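Tb427.07.360- putative uncharacterized metacyclic invariant surface protein from Trypanosoma brucei (Trypanosoma brucei, PDB 5VTL) is of unknown function but, as an invariant surface protein of the metacyclic stage, probably forms an elongated helical part of the parasite's surface coat. Local coordinates at residues Arg51-Ala55 / Ala202-Glu206. Sequence-based numbering, arbitrary orientation.
Sequences RAEDA and AEEAE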
loop_
_atom_site.group_PDB
_atom_site.type_symbol
_atom_site.label_atom_id
_atom_site.label_comp_id
_atom_site.label_asym_id
_atom_site.label_seq_id
_atom_site.Cartn_x
_atom_site.Cartn_y
_atom_site.Cartn_z
ATOM N N ARG A 51 -3.018 11.261 33.569
ATOM C CA ARG A 51 -3.367 10.369 34.664
ATOM C C ARG A 51 -2.212 10.143 35.628
ATOM O O ARG A 51 -2.380 10.186 36.848
ATOM C CB ARG A 51 -3.851 9.046 34.096
ATOM C CG ARG A 51 -5.214 9.137 33.421
ATOM C CD ARG A 51 -5.526 7.854 32.708
ATOM N NE ARG A 51 -5.542 6.705 33.615
ATOM C CZ ARG A 51 -5.613 5.435 33.214
ATOM N NH1 ARG A 51 -5.650 4.448 34.100
ATOM N NH2 ARG A 51 -5.643 5.146 31.918
ATOM N N ALA A 52 -1.033 9.903 35.076
ATOM C CA ALA A 52 0.153 9.660 35.885
ATOM C C ALA A 52 0.533 10.897 36.678
ATOM O O ALA A 52 0.893 10.805 37.852
ATOM C CB ALA A 52 1.300 9.212 34.990
ATOM N N GLU A 53 0.462 12.064 36.048
ATOM C CA GLU A 53 0.760 13.317 36.735
ATOM C C GLU A 53 -0.150 13.507 37.954
ATOM O O GLU A 53 0.298 13.940 39.020
ATOM C CB GLU A 53 0.588 14.509 35.791
ATOM C CG GLU A 53 1.657 14.620 34.725
ATOM C CD GLU A 53 1.399 15.734 33.728
ATOM O OE1 GLU A 53 2.376 16.154 33.069
ATOM O OE2 GLU A 53 0.242 16.199 33.622
ATOM N N ASP A 54 -1.424 13.177 37.790
ATOM C CA ASP A 54 -2.395 13.361 38.861
ATOM C C ASP A 54 -2.133 12.413 40.017
ATOM O O ASP A 54 -2.238 12.806 41.178
ATOM C CB ASP A 54 -3.806 13.179 38.331
ATOM C CG ASP A 54 -4.241 14.328 37.429
ATOM O OD1 ASP A 54 -3.468 15.299 37.276
ATOM O OD2 ASP A 54 -5.366 14.277 36.893
ATOM N N ALA A 55 -1.782 11.167 39.707
ATOM C CA ALA A 55 -1.387 10.227 40.742
ATOM C C ALA A 55 -0.137 10.740 41.456
ATOM O O ALA A 55 -0.051 10.708 42.687
ATOM C CB ALA A 55 -1.169 8.842 40.155
ATOM N N ALA A 202 0.413 4.649 33.533
ATOM C CA ALA A 202 -0.659 5.343 34.226
ATOM C C ALA A 202 -1.335 4.385 35.200
ATOM O O ALA A 202 -1.671 4.759 36.323
ATOM C CB ALA A 202 -1.668 5.892 33.251
ATOM N N GLU A 203 -1.524 3.147 34.770
ATOM C CA GLU A 203 -2.248 2.166 35.588
ATOM C C GLU A 203 -1.445 1.852 36.837
ATOM O O GLU A 203 -1.995 1.731 37.946
ATOM C CB GLU A 203 -2.523 0.897 34.787
ATOM C CG GLU A 203 -3.629 1.111 33.764
ATOM C CD GLU A 203 -3.820 -0.056 32.835
ATOM O OE1 GLU A 203 -3.004 -1.006 32.895
ATOM O OE2 GLU A 203 -4.795 -0.009 32.040
ATOM N N GLU A 204 -0.135 1.729 36.662
ATOM C CA GLU A 204 0.747 1.458 37.804
ATOM C C GLU A 204 0.750 2.614 38.772
ATOM O O GLU A 204 0.664 2.414 39.988
ATOM C CB GLU A 204 2.183 1.162 37.352
ATOM C CG GLU A 204 3.073 0.671 38.514
ATOM C CD GLU A 204 4.557 0.628 38.199
ATOM O OE1 GLU A 204 5.329 1.231 38.986
ATOM O OE2 GLU A 204 4.969 -0.020 37.206
ATOM N N ALA A 205 0.866 3.824 38.234
ATOM C CA ALA A 205 0.856 5.031 39.038
ATOM C C ALA A 205 -0.404 5.104 39.875
ATOM O O ALA A 205 -0.368 5.431 41.064
ATOM C CB ALA A 205 0.925 6.251 38.153
ATOM N N GLU A 206 -1.530 4.833 39.232
ATOM C CA GLU A 206 -2.813 4.936 39.922
ATOM C C GLU A 206 -2.927 3.891 41.029
ATOM O O GLU A 206 -3.414 4.202 42.121
ATOM C CB GLU A 206 -3.973 4.847 38.920
ATOM C CG GLU A 206 -4.223 6.164 38.196
ATOM C CD GLU A 206 -5.261 6.078 37.080
ATOM O OE1 GLU A 206 -5.766 4.969 36.806
ATOM O OE2 GLU A 206 -5.549 7.133 36.478
HETATM O O HOH W 1 -4.864 9.594 37.623
HETATM O O HOH W 2 -6.471 2.310 31.971
#
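Start with Arg51, whose side chain reaches across to helix 157-209 and meets the carboxylate of Glu206 in a two-pronged salt bridge. Arg51 NE donates to Glu206 OE2 at 2.9 Å and Arg51 NH1 donates to Glu206 OE1 at 2.8 Å, both bonds almost straight, so the carboxylate lies along the guanidinium edge and pairs with it side by side. Two waters extend this polar seam. Water 1 donates to both Arg51 O (2.7 Å) and Glu206 OE2 (2.8 Å), tying the backbone of one helix to the acid of the other; water 2 accepts from Arg51 NH2 (3.0 Å) and donates to Glu203 OE2 (2.9 Å), which brings a second glutamate of 202-206 into the network. One face of the guanidinium rests over the methyl of Ala202, and Arg51 CB packs against Ala202 CB at 3.9 Å.

Behind the charges the interface is all alanine. Ala205 CB lies 3.9 Å from Ala55 CB and 4.3 Å from Ala52 CB, and Ala55 CB also touches the backbone at Ala205 O (3.6 Å). Such small side chains let the axes come within 8.4 Å, running nearly parallel at 18°, with Ala52 and Ala202 CA atoms only 4.7 Å apart.

This contact joins the C-terminal parts of the long helices 4-58 and 157-209 at one end of the extended bundle; its centre lies about 38 Å from the centre of the chain. Helix 63-102 supplies the third side: Val66 touches Ala52, Ala65 touches Ala205, and Arg70 forms a salt bridge with Glu53, so that three long helices pack together at this end of the molecule.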